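Local coordinates for carboxysome assembly protein CcmN (Synechococcus elongatus, PDB 7D6C), which is required for carboxysome formation, its N-terminal part interacting with CcmM, which binds RuBisCO, and its C-terminal peptide with the shell protein CcmK2, at residues G22-A27 / V36-E41; D29-P34 / G51-L56; S44-A49 / S58-R63; A71-A76 / R89-G94; G83-G88 / T97-T102. All coordinates share one frame; numbering follows the deposited sequence.

The chain is the N-terminal domain of CcmN, a left-handed parallel beta-helix with three sheet faces. Contacts 1, 3 and 5 are of one kind: each joins a strand of the sheet holding 37-40 and 59-63 to a strand of the sheet holding 23-24 and 45-48. Contacts 2 and 4 are parallel ladders within the third face, their centres about 10 Å apart, and both touch a second CcmN subunit. Contacts 1 and 3 lie with centres about 5 Å apart; the centre of contact 5 is about 9 Å from that of contact 3. Ladder and corner meet in the core, where Ile54 CD1 is 3.9 Å from Ile48 CD1 and Leu93 CD1 is 4.0 Å from Leu99 CD1.

Contact 1 of 5, residues G22-A27 / V36-E41; sequences GEVTIA and VLLIAE
Leu38 reaches across to two residues of the first segment with one methyl group. CG lies beside its own backbone N, and with chi2 at -174° CD1 continues the chain outward, to stand 4.4 Å from Val24 CG1 and 4.5 Å from Ile26 CD1. These are loose apolar contacts, and Leu38 also packs on Ile46 and Ile48 of the same coil and Ile60 of the next. Ile39, next along, turns the other way, toward an acidic side chain on a chain of another protein. In this left-handed parallel beta-helix strand 37-40 belongs to one face, residues 23-24 to the next, and Leu38 points into the core they enclose. Ala40 faces inward again. Its CB packs on the backbone at the bend, 3.8 Å from Glu23 N and 4.1 Å from Gly22 CA. Its carbonyl O receives a CA-H...O contact from Gly22 CA at 3.3 Å, with an angle of 130° at the hydrogen. Gly22 has a positive phi of 130°, a conformation that calls for glycine, and a CB there would point at Ala40 O; the bare CA lets the chain turn the corner against strand 37-40. Glu41 points away from residues 22-27 at CB, and its OE1 hydrogen-bonds to His61 NE2 on the adjoining strand.

Contact 2 of 5, residues D29-P34 / G51-L56; sequences DVVIAP and GVCIGL
Val31 and Ile32 pair with Cys53 and Ile54 as neighbouring rungs of a left-handed parallel beta-helix, the two segments running only 4° apart in one of its flat faces. Three backbone hydrogen bonds make the parallel ladder: Val31 N to Val52 O, Ile54 N to Val31 O and Ala33 N to Ile54 O, each 2.9 Å. A fourth bond comes from a side chain. Asp29 holds CG in the crowded position between backbone N and carbonyl carbon (chi1 61°), and OD1 takes the N-H of Gly51 at 2.9 Å. The donor stands above the carboxylate, 54° out of its plane, and joins the two segments ahead of the strands. On the core side Ile32 and Ile54 lie side by side, pointing the same way, with Ile32 CG1 4.0 Å from Ile54 CD1. Ile48 and Leu75 of neighbouring strands back Ile54, while Tyr18 and Ile26 pack against Ile32. Val30 and Val52 also touch just before the strands, Val30 CG2 being 4.3 Å from Val52 CB. Val31 and Cys53 face the other way and meet Ile39 and His61 of the second subunit, so this face takes part in the pairing of the two CcmN copies. Strand 74-75 continues the ladder beyond Cys53. Between the two outward residues themselves, Val31 CB approaches Cys53 SG to 4.4 Å.

Contact 3 of 5, residues S44-A49 / S58-R63; sequences SRIEIA and SVIHAR
Ile46 carries its side chain from one strand onto the inner surface of the other, meeting both Ile60 and Ala62. CG1 sits beside the backbone N and the chain runs on extended (chi2 171°), bringing CD1 3.7 Å from Ile60 CG2 and 3.4 Å from Ile60 O; the two isoleucines cross obliquely. Farther back, Ile46 CG1 lies 3.8 Å from Ala62 CB. Ala62 is small enough to settle over the backbone of the opposing strand, and the same CB is 3.6 Å from Arg45 O. Strands 45-48 and 59-63 belong to two different faces of the left-handed parallel beta-helix, their directions 130° apart, so the residues that point toward each other fill the core near a corner of the prism. Leu38 and Ile67 help to enclose this cluster. An alanine in place of Ile46 would probably open a gap opposite Ile60 CG2 and Ala62 CB and leave Ile60 freer to turn. Ser44, just before strand 45-48, extends the contact to Ala62 and Arg63: CB rests 3.6 Å from Ala62 O, and OG, swung beside its own backbone N, passes 3.6 Å from Arg63 CA. The hydroxyl of this buried residue hydrogen-bonds to Gly65 N in the turn leading to strand 66-69. On the far surface of strand 59-63, His61 ND1 hydrogen-bonds to a polar side chain on a chain of another protein.

Contact 4 of 5, residues A71-A76 / R89-G94; sequences AGALLA and RQACLG
Leu75 and Leu93 lie side by side and point the same way into the core. Leu93 CD1 meets Leu75 at two places, CG and CD1, both at 3.8 Å, while Leu93 CB rests 3.7 Å from Leu74 O. Both leucines keep CG beside the backbone N, and Leu93 runs on extended (chi2 -165°), which sets CD1 against Leu75. An alanine at Leu93 would probably leave a gap beside Leu75 CG and CD1 and Leu75 freer to turn. On the reverse side of the ladder Leu74 and Cys92 make a second pair, Leu74 CD1 standing 4.3 Å from the sulphur SG of Cys92. Between the two pairs runs a parallel backbone ladder, in which Leu74 N binds Ala91 O at 2.9 Å, Leu93 N binds Leu74 O, and Ala76 N binds Leu93 O. Gln90 N adds a bond to Ala71 O at 3.0 Å before the strands begin. There the bend of Gln90 at chi2 (-90°) turns CD back, and OE1 lies 3.9 Å from Gly72 CA; Gly72 has a positive phi, which favours glycine. Leu74 and Cys92 pack on Val82 of the second subunit. In this face of the left-handed parallel beta-helix, strand 53-54 lies next to 74-75 and strand 109-110 next to 92-93, placing the contact in mid-sheet.

Contact 5 of 5, residues G83-G88 / T97-T102; sequences GQSIVG and TTLVNT
Asn101 folds its amide back over the bend at Gly83 and Gln84. CG lies beside the backbone N, anti to the carbonyl carbon (chi1 -69°), and OD1 comes 3.0 Å from Gln84 N, which donates a hydrogen bond from somewhat out of the carbonyl plane. The same oxygen is 3.1 Å from Gly83 CA; the backbone angles at Gly83 call for glycine. Gln84 bends at chi2, and its amide plane stands 58° from that of Asn101. NE2 is 3.6 Å from Asn101 OD1 and hydrogen-bonds to Arg63 O of the preceding coil. The two amides thus sit together at a corner of the left-handed parallel beta-helix, where strand 80-82 ends and strand 85-87 starts a new face, one coil before strand 98-100. Ser85 points inward from this new strand. With OG anti to the backbone N (chi1 173°), its hydroxyl donates to Thr102 O at 2.9 Å, from a position tilted out of the carbonyl plane; this supplies a partner for a buried polar group beside the apolar core. Leu99 borders the same hydroxyl, CD1 lying 3.9 Å from Ser85 OG and 4.2 Å from Val87 CG2. Ile81, Ile104 and Leu116 surround Leu99 from adjoining strands and loops. Thr98 and Val100 turn the other way, to a chain of another protein, where Thr98 OG1 hydrogen-bonds to a polar and a basic side chain.

Contact 1 of 5, residues G22-A27 / V36-E41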
# COMPACT_ATOMS: atom_id res chain seq x y z
N GLY F 22 -3.43 -19.40 -1.45
CA GLY F 22 -4.70 -19.76 -0.88
C GLY F 22 -5.61 -20.32 -1.96
O GLY F 22 -5.13 -20.92 -2.92
N GLU F 23 -6.91 -20.11 -1.81
CA GLU F 23 -7.87 -20.58 -2.79
C GLU F 23 -8.37 -19.39 -3.61
O GLU F 23 -9.20 -18.59 -3.15
CB GLU F 23 -9.00 -21.33 -2.10
CG GLU F 23 -10.06 -21.84 -3.04
CD GLU F 23 -10.72 -23.08 -2.50
OE1 GLU F 23 -11.98 -23.18 -2.60
OE2 GLU F 23 -9.98 -23.93 -1.95
N VAL F 24 -7.86 -19.30 -4.82
CA VAL F 24 -8.22 -18.21 -5.73
C VAL F 24 -8.63 -18.85 -7.05
O VAL F 24 -8.08 -19.85 -7.48
CB VAL F 24 -7.05 -17.23 -5.94
CG1 VAL F 24 -7.48 -16.02 -6.73
CG2 VAL F 24 -6.49 -16.80 -4.62
N THR F 25 -9.57 -18.26 -7.73
CA THR F 25 -10.15 -18.89 -8.88
C THR F 25 -10.12 -17.89 -10.04
O THR F 25 -11.23 -17.40 -10.25
CB THR F 25 -11.58 -19.37 -8.65
OG1 THR F 25 -12.50 -18.25 -8.58
CG2 THR F 25 -11.83 -19.97 -7.24
N ILE F 26 -9.07 -17.52 -10.94
CA ILE F 26 -9.03 -16.19 -11.69
C ILE F 26 -9.72 -16.14 -13.07
O ILE F 26 -9.71 -17.08 -13.83
CB ILE F 26 -7.59 -15.67 -11.74
CG1 ILE F 26 -6.98 -15.50 -10.36
CG2 ILE F 26 -7.48 -14.31 -12.43
CD1 ILE F 26 -5.40 -15.00 -10.35
N ALA F 27 -10.25 -14.94 -13.40
CA ALA F 27 -11.04 -14.68 -14.62
C ALA F 27 -10.17 -14.24 -15.79
O ALA F 27 -9.33 -13.34 -15.68
CB ALA F 27 -12.14 -13.66 -14.38
N VAL F 36 1.15 -7.55 -6.89
CA VAL F 36 -0.06 -7.66 -6.10
C VAL F 36 -0.07 -8.99 -5.34
O VAL F 36 0.44 -10.02 -5.82
CB VAL F 36 -1.29 -7.48 -6.99
CG1 VAL F 36 -2.55 -7.91 -6.26
CG2 VAL F 36 -1.37 -6.03 -7.42
N LEU F 37 -0.62 -8.97 -4.13
CA LEU F 37 -0.55 -10.10 -3.22
C LEU F 37 -1.96 -10.53 -2.90
O LEU F 37 -2.66 -9.83 -2.15
CB LEU F 37 0.21 -9.71 -1.95
CG LEU F 37 1.61 -9.20 -2.25
CD1 LEU F 37 2.26 -8.62 -1.01
CD2 LEU F 37 2.38 -10.38 -2.80
N LEU F 38 -2.38 -11.67 -3.48
CA LEU F 38 -3.67 -12.30 -3.17
C LEU F 38 -3.45 -13.43 -2.17
O LEU F 38 -2.91 -14.48 -2.53
CB LEU F 38 -4.33 -12.83 -4.43
CG LEU F 38 -4.32 -11.82 -5.57
CD1 LEU F 38 -5.11 -12.33 -6.76
CD2 LEU F 38 -4.88 -10.52 -5.09
N ILE F 39 -3.86 -13.21 -0.92
CA ILE F 39 -3.67 -14.17 0.16
C ILE F 39 -5.04 -14.57 0.68
O ILE F 39 -5.88 -13.70 0.97
CB ILE F 39 -2.79 -13.59 1.27
CG1 ILE F 39 -1.40 -13.30 0.72
CG2 ILE F 39 -2.66 -14.54 2.45
CD1 ILE F 39 -1.29 -11.95 0.16
N ALA F 40 -5.28 -15.88 0.79
CA ALA F 40 -6.52 -16.39 1.35
C ALA F 40 -6.18 -17.47 2.37
O ALA F 40 -5.50 -18.45 2.04
CB ALA F 40 -7.46 -16.93 0.26
N GLU F 41 -6.63 -17.28 3.61
CA GLU F 41 -6.41 -18.28 4.66
C GLU F 41 -7.24 -19.53 4.38
O GLU F 41 -8.12 -19.54 3.51
CB GLU F 41 -6.76 -17.70 6.03
CG GLU F 41 -5.98 -16.45 6.41
CD GLU F 41 -4.53 -16.75 6.75
OE1 GLU F 41 -3.63 -16.37 5.97
OE2 GLU F 41 -4.30 -17.39 7.79

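Contact 2 of 5, residues D29-P34 / G51-L56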
# COMPACT_ATOMS: atom_id res chain seq x y z
N ASP F 29 -10.10 -12.49 -18.35
CA ASP F 29 -9.92 -11.11 -18.80
C ASP F 29 -9.46 -10.16 -17.69
O ASP F 29 -9.46 -8.94 -17.89
CB ASP F 29 -11.21 -10.61 -19.44
CG ASP F 29 -12.37 -10.62 -18.48
OD1 ASP F 29 -12.15 -10.95 -17.29
OD2 ASP F 29 -13.50 -10.28 -18.91
N VAL F 30 -9.07 -10.69 -16.53
CA VAL F 30 -8.62 -9.89 -15.40
C VAL F 30 -7.20 -9.42 -15.66
O VAL F 30 -6.39 -10.12 -16.28
CB VAL F 30 -8.71 -10.71 -14.10
CG1 VAL F 30 -7.89 -10.07 -12.97
CG2 VAL F 30 -10.15 -10.87 -13.67
N VAL F 31 -6.90 -8.22 -15.19
CA VAL F 31 -5.58 -7.63 -15.30
C VAL F 31 -5.07 -7.38 -13.89
O VAL F 31 -5.68 -6.60 -13.14
CB VAL F 31 -5.62 -6.32 -16.10
CG1 VAL F 31 -4.20 -5.79 -16.35
CG2 VAL F 31 -6.42 -6.52 -17.39
N ILE F 32 -3.98 -8.04 -13.51
CA ILE F 32 -3.38 -7.88 -12.19
C ILE F 32 -1.98 -7.34 -12.35
O ILE F 32 -1.13 -7.98 -12.99
CB ILE F 32 -3.34 -9.20 -11.40
CG1 ILE F 32 -4.76 -9.74 -11.16
CG2 ILE F 32 -2.59 -8.99 -10.08
CD1 ILE F 32 -4.80 -11.22 -10.86
N ALA F 33 -1.71 -6.18 -11.74
CA ALA F 33 -0.38 -5.59 -11.82
C ALA F 33 0.65 -6.45 -11.08
O ALA F 33 0.30 -7.19 -10.15
CB ALA F 33 -0.38 -4.18 -11.25
N PRO F 34 1.92 -6.36 -11.47
CA PRO F 34 2.95 -7.14 -10.78
C PRO F 34 3.12 -6.72 -9.32
O PRO F 34 3.00 -5.54 -8.97
CB PRO F 34 4.21 -6.84 -11.59
CG PRO F 34 3.71 -6.48 -12.93
CD PRO F 34 2.43 -5.73 -12.69
N GLY F 51 -13.23 -8.58 -16.12
CA GLY F 51 -12.88 -7.22 -16.48
C GLY F 51 -12.27 -6.40 -15.38
O GLY F 51 -11.99 -5.21 -15.59
N VAL F 52 -12.04 -6.99 -14.21
CA VAL F 52 -11.37 -6.32 -13.10
C VAL F 52 -9.92 -6.00 -13.42
O VAL F 52 -9.21 -6.75 -14.10
CB VAL F 52 -11.49 -7.22 -11.86
CG1 VAL F 52 -10.51 -6.78 -10.77
CG2 VAL F 52 -12.91 -7.11 -11.33
N CYS F 53 -9.47 -4.86 -12.87
CA CYS F 53 -8.07 -4.45 -12.87
C CYS F 53 -7.65 -4.19 -11.44
O CYS F 53 -8.37 -3.52 -10.69
CB CYS F 53 -7.89 -3.18 -13.67
SG CYS F 53 -8.69 -3.34 -15.23
N ILE F 54 -6.48 -4.69 -11.06
CA ILE F 54 -5.91 -4.46 -9.74
C ILE F 54 -4.56 -3.80 -9.91
O ILE F 54 -3.65 -4.37 -10.51
CB ILE F 54 -5.78 -5.76 -8.94
CG1 ILE F 54 -7.13 -6.52 -8.95
CG2 ILE F 54 -5.18 -5.43 -7.54
CD1 ILE F 54 -7.05 -7.90 -8.41
N GLY F 55 -4.43 -2.61 -9.32
CA GLY F 55 -3.24 -1.81 -9.50
C GLY F 55 -2.05 -2.24 -8.65
O GLY F 55 -2.16 -2.93 -7.63
N LEU F 56 -0.90 -1.79 -9.12
CA LEU F 56 0.39 -1.96 -8.45
C LEU F 56 0.29 -1.91 -6.93
O LEU F 56 -0.41 -1.06 -6.36
CB LEU F 56 1.33 -0.85 -8.93
CG LEU F 56 2.76 -1.02 -8.48
CD1 LEU F 56 3.18 -2.44 -8.84
CD2 LEU F 56 3.63 0.03 -9.14

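Contact 3 of 5, residues S44-A49 / S58-R63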
# COMPACT_ATOMS: atom_id res chain seq x y z
N SER F 44 -10.89 -19.69 3.71
CA SER F 44 -11.12 -18.45 3.00
C SER F 44 -10.71 -18.58 1.54
O SER F 44 -9.85 -19.41 1.18
CB SER F 44 -10.36 -17.30 3.67
OG SER F 44 -11.01 -16.94 4.88
N ARG F 45 -11.31 -17.73 0.71
CA ARG F 45 -11.02 -17.70 -0.71
C ARG F 45 -11.17 -16.28 -1.24
O ARG F 45 -11.91 -15.46 -0.68
CB ARG F 45 -11.96 -18.62 -1.48
CG ARG F 45 -13.40 -18.22 -1.26
CD ARG F 45 -14.37 -18.89 -2.20
NE ARG F 45 -15.71 -18.55 -1.75
CZ ARG F 45 -16.59 -17.86 -2.48
NH1 ARG F 45 -16.25 -17.46 -3.71
NH2 ARG F 45 -17.80 -17.58 -1.98
N ILE F 46 -10.48 -16.01 -2.35
CA ILE F 46 -10.61 -14.75 -3.08
C ILE F 46 -11.26 -15.05 -4.42
O ILE F 46 -10.91 -16.04 -5.08
CB ILE F 46 -9.23 -14.08 -3.26
CG1 ILE F 46 -8.74 -13.52 -1.92
CG2 ILE F 46 -9.27 -12.97 -4.33
CD1 ILE F 46 -7.29 -13.02 -1.94
N GLU F 47 -12.22 -14.22 -4.82
CA GLU F 47 -12.95 -14.37 -6.07
C GLU F 47 -12.98 -13.03 -6.79
O GLU F 47 -13.46 -12.04 -6.21
CB GLU F 47 -14.37 -14.90 -5.83
CG GLU F 47 -15.21 -15.21 -7.08
CD GLU F 47 -16.66 -15.65 -6.76
OE1 GLU F 47 -16.93 -16.08 -5.61
OE2 GLU F 47 -17.53 -15.58 -7.66
N ILE F 48 -12.49 -12.99 -8.03
CA ILE F 48 -12.37 -11.76 -8.81
C ILE F 48 -13.10 -11.97 -10.13
O ILE F 48 -12.78 -12.90 -10.87
CB ILE F 48 -10.90 -11.39 -9.05
CG1 ILE F 48 -10.16 -11.20 -7.73
CG2 ILE F 48 -10.75 -10.16 -9.95
CD1 ILE F 48 -8.70 -11.44 -7.88
N ALA F 49 -14.04 -11.09 -10.47
CA ALA F 49 -14.91 -11.33 -11.61
C ALA F 49 -14.29 -10.79 -12.91
O ALA F 49 -13.08 -10.57 -13.01
CB ALA F 49 -16.30 -10.74 -11.34
N SER F 58 -1.19 -3.59 -4.66
CA SER F 58 -2.40 -3.87 -3.90
C SER F 58 -2.22 -5.17 -3.14
O SER F 58 -1.33 -5.97 -3.44
CB SER F 58 -3.61 -3.95 -4.82
OG SER F 58 -3.95 -2.67 -5.34
N VAL F 59 -3.02 -5.34 -2.09
CA VAL F 59 -2.92 -6.54 -1.27
C VAL F 59 -4.33 -6.96 -0.89
O VAL F 59 -5.05 -6.19 -0.25
CB VAL F 59 -2.08 -6.34 -0.00
CG1 VAL F 59 -2.21 -7.55 0.94
CG2 VAL F 59 -0.61 -6.08 -0.37
N ILE F 60 -4.73 -8.15 -1.31
CA ILE F 60 -6.03 -8.70 -0.98
C ILE F 60 -5.79 -9.86 -0.03
O ILE F 60 -5.14 -10.85 -0.40
CB ILE F 60 -6.79 -9.16 -2.24
CG1 ILE F 60 -6.68 -8.11 -3.34
CG2 ILE F 60 -8.23 -9.42 -1.90
CD1 ILE F 60 -7.48 -6.84 -3.09
N HIS F 61 -6.30 -9.74 1.20
CA HIS F 61 -6.10 -10.79 2.20
C HIS F 61 -7.44 -11.20 2.78
O HIS F 61 -8.04 -10.47 3.58
CB HIS F 61 -5.15 -10.32 3.29
CG HIS F 61 -4.77 -11.41 4.24
ND1 HIS F 61 -4.17 -11.16 5.45
CD2 HIS F 61 -4.91 -12.75 4.16
CE1 HIS F 61 -3.95 -12.31 6.08
NE2 HIS F 61 -4.40 -13.29 5.31
N ALA F 62 -7.93 -12.39 2.39
CA ALA F 62 -9.24 -12.86 2.81
C ALA F 62 -9.11 -13.59 4.13
O ALA F 62 -8.22 -14.43 4.30
CB ALA F 62 -9.86 -13.77 1.75
N ARG F 63 -9.98 -13.24 5.09
CA ARG F 63 -9.90 -13.85 6.41
C ARG F 63 -11.30 -14.04 6.98
O ARG F 63 -12.09 -13.08 7.04
CB ARG F 63 -9.05 -13.01 7.38
CG ARG F 63 -8.36 -13.87 8.42
CD ARG F 63 -7.64 -13.06 9.48
NE ARG F 63 -6.83 -11.98 8.96
CZ ARG F 63 -5.73 -11.57 9.58
NH1 ARG F 63 -4.98 -10.57 9.10
NH2 ARG F 63 -5.37 -12.19 10.70

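Contact 4 of 5, residues A71-A76 / R89-G94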
# COMPACT_ATOMS: atom_id res chain seq x y z
N ALA F 71 -17.51 -7.79 -11.23
CA ALA F 71 -17.03 -7.48 -12.57
C ALA F 71 -16.91 -5.98 -12.80
O ALA F 71 -17.76 -5.19 -12.36
CB ALA F 71 -17.95 -8.06 -13.62
N GLY F 72 -15.84 -5.60 -13.51
CA GLY F 72 -15.58 -4.23 -13.88
C GLY F 72 -15.16 -3.35 -12.74
O GLY F 72 -14.89 -2.16 -12.97
N ALA F 73 -15.10 -3.88 -11.52
CA ALA F 73 -14.53 -3.12 -10.41
C ALA F 73 -13.06 -2.91 -10.69
O ALA F 73 -12.41 -3.73 -11.34
CB ALA F 73 -14.71 -3.84 -9.08
N LEU F 74 -12.54 -1.79 -10.20
CA LEU F 74 -11.18 -1.34 -10.46
C LEU F 74 -10.53 -0.91 -9.16
O LEU F 74 -11.15 -0.21 -8.35
CB LEU F 74 -11.18 -0.18 -11.44
CG LEU F 74 -11.88 -0.45 -12.75
CD1 LEU F 74 -12.25 0.86 -13.38
CD2 LEU F 74 -10.96 -1.27 -13.64
N LEU F 75 -9.28 -1.29 -8.98
CA LEU F 75 -8.53 -0.94 -7.78
C LEU F 75 -7.28 -0.19 -8.21
O LEU F 75 -6.46 -0.74 -8.96
CB LEU F 75 -8.14 -2.20 -7.00
CG LEU F 75 -9.09 -2.85 -5.99
CD1 LEU F 75 -10.41 -3.20 -6.61
CD2 LEU F 75 -8.42 -4.10 -5.48
N ALA F 76 -7.15 1.06 -7.76
CA ALA F 76 -5.91 1.79 -8.00
C ALA F 76 -4.78 1.15 -7.22
O ALA F 76 -4.98 0.20 -6.46
CB ALA F 76 -6.06 3.26 -7.61
N ARG F 89 -20.29 -4.29 -8.51
CA ARG F 89 -20.11 -4.19 -9.95
C ARG F 89 -19.72 -2.75 -10.32
O ARG F 89 -20.33 -1.79 -9.84
CB ARG F 89 -21.43 -4.63 -10.60
CG ARG F 89 -21.45 -4.98 -12.09
CD ARG F 89 -22.92 -5.36 -12.50
NE ARG F 89 -23.31 -4.97 -13.86
CZ ARG F 89 -24.37 -5.47 -14.54
NH1 ARG F 89 -24.63 -5.04 -15.77
NH2 ARG F 89 -25.18 -6.38 -13.99
N GLN F 90 -18.66 -2.59 -11.12
CA GLN F 90 -18.26 -1.30 -11.70
C GLN F 90 -17.66 -0.32 -10.69
O GLN F 90 -17.39 0.85 -11.03
CB GLN F 90 -19.43 -0.62 -12.42
CG GLN F 90 -20.05 -1.45 -13.52
CD GLN F 90 -19.42 -1.23 -14.87
OE1 GLN F 90 -18.25 -1.58 -15.08
NE2 GLN F 90 -20.19 -0.70 -15.82
N ALA F 91 -17.40 -0.75 -9.46
CA ALA F 91 -16.85 0.14 -8.45
C ALA F 91 -15.42 0.59 -8.80
O ALA F 91 -14.73 -0.02 -9.63
CB ALA F 91 -16.86 -0.55 -7.08
N CYS F 92 -14.99 1.68 -8.15
CA CYS F 92 -13.68 2.32 -8.36
C CYS F 92 -13.07 2.68 -7.02
O CYS F 92 -13.69 3.42 -6.25
CB CYS F 92 -13.79 3.59 -9.18
SG CYS F 92 -14.57 3.40 -10.72
N LEU F 93 -11.85 2.21 -6.75
CA LEU F 93 -11.22 2.38 -5.45
C LEU F 93 -9.95 3.19 -5.61
O LEU F 93 -8.99 2.73 -6.25
CB LEU F 93 -10.91 1.02 -4.82
CG LEU F 93 -12.04 0.01 -4.66
CD1 LEU F 93 -11.58 -1.08 -3.71
CD2 LEU F 93 -13.27 0.69 -4.15
N GLY F 94 -9.93 4.40 -5.03
CA GLY F 94 -8.77 5.26 -5.14
C GLY F 94 -7.52 4.61 -4.59
O GLY F 94 -7.56 3.65 -3.83

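Contact 5 of 5, residues G83-G88 / T97-T102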
# COMPACT_ATOMS: atom_id res chain seq x y z
N GLY F 83 -10.06 -9.16 5.44
CA GLY F 83 -11.27 -9.61 6.12
C GLY F 83 -12.21 -10.29 5.17
O GLY F 83 -11.75 -11.20 4.47
N GLN F 84 -13.50 -9.92 5.12
CA GLN F 84 -14.34 -10.39 4.02
C GLN F 84 -15.03 -9.18 3.41
O GLN F 84 -15.59 -8.35 4.14
CB GLN F 84 -15.44 -11.43 4.38
CG GLN F 84 -14.98 -12.57 5.25
CD GLN F 84 -15.61 -12.46 6.62
OE1 GLN F 84 -16.83 -12.19 6.69
NE2 GLN F 84 -14.78 -12.35 7.67
N SER F 85 -15.03 -9.10 2.08
CA SER F 85 -15.47 -7.90 1.39
C SER F 85 -16.07 -8.31 0.05
O SER F 85 -15.62 -9.27 -0.58
CB SER F 85 -14.29 -6.94 1.20
OG SER F 85 -14.60 -5.82 0.39
N ILE F 86 -17.11 -7.59 -0.37
CA ILE F 86 -17.66 -7.72 -1.71
C ILE F 86 -17.62 -6.35 -2.32
O ILE F 86 -18.26 -5.42 -1.81
CB ILE F 86 -19.09 -8.26 -1.69
CG1 ILE F 86 -19.17 -9.56 -0.90
CG2 ILE F 86 -19.59 -8.47 -3.12
CD1 ILE F 86 -20.49 -10.21 -1.00
N VAL F 87 -16.85 -6.18 -3.38
CA VAL F 87 -16.74 -4.90 -4.05
C VAL F 87 -17.69 -4.93 -5.24
O VAL F 87 -17.54 -5.76 -6.14
CB VAL F 87 -15.29 -4.59 -4.47
CG1 VAL F 87 -15.20 -3.17 -5.00
CG2 VAL F 87 -14.37 -4.78 -3.29
N GLY F 88 -18.68 -4.03 -5.21
CA GLY F 88 -19.74 -3.97 -6.19
C GLY F 88 -19.32 -3.99 -7.65
O GLY F 88 -18.16 -3.76 -8.00
N THR F 97 -6.75 3.07 -0.85
CA THR F 97 -7.94 2.69 -0.12
C THR F 97 -7.63 1.51 0.80
O THR F 97 -6.90 0.59 0.43
CB THR F 97 -9.05 2.27 -1.09
OG1 THR F 97 -9.31 3.33 -2.01
CG2 THR F 97 -10.32 1.92 -0.33
N THR F 98 -8.22 1.53 1.99
CA THR F 98 -8.24 0.37 2.87
C THR F 98 -9.68 -0.03 3.21
O THR F 98 -10.44 0.79 3.74
CB THR F 98 -7.45 0.66 4.13
OG1 THR F 98 -6.05 0.65 3.80
CG2 THR F 98 -7.74 -0.40 5.19
N LEU F 99 -10.04 -1.28 2.90
CA LEU F 99 -11.32 -1.87 3.30
C LEU F 99 -11.04 -3.03 4.24
O LEU F 99 -10.37 -3.99 3.83
CB LEU F 99 -12.11 -2.38 2.10
CG LEU F 99 -12.42 -1.45 0.94
CD1 LEU F 99 -13.05 -2.25 -0.20
CD2 LEU F 99 -13.35 -0.37 1.38
N VAL F 100 -11.56 -2.95 5.47
CA VAL F 100 -11.39 -3.99 6.51
C VAL F 100 -12.76 -4.49 6.93
O VAL F 100 -13.46 -3.81 7.70
CB VAL F 100 -10.63 -3.47 7.73
CG1 VAL F 100 -10.28 -4.65 8.61
CG2 VAL F 100 -9.38 -2.73 7.32
N ASN F 101 -13.12 -5.69 6.48
CA ASN F 101 -14.43 -6.29 6.76
C ASN F 101 -15.56 -5.33 6.36
O ASN F 101 -16.57 -5.21 7.06
CB ASN F 101 -14.57 -6.69 8.24
CG ASN F 101 -13.67 -7.89 8.62
OD1 ASN F 101 -13.64 -8.91 7.93
ND2 ASN F 101 -12.96 -7.76 9.75
N THR F 102 -15.39 -4.62 5.23
CA THR F 102 -16.40 -3.70 4.72
C THR F 102 -16.48 -3.80 3.20
O THR F 102 -15.46 -3.99 2.52
CB THR F 102 -16.11 -2.24 5.15
OG1 THR F 102 -14.70 -1.98 5.09
CG2 THR F 102 -16.58 -1.96 6.57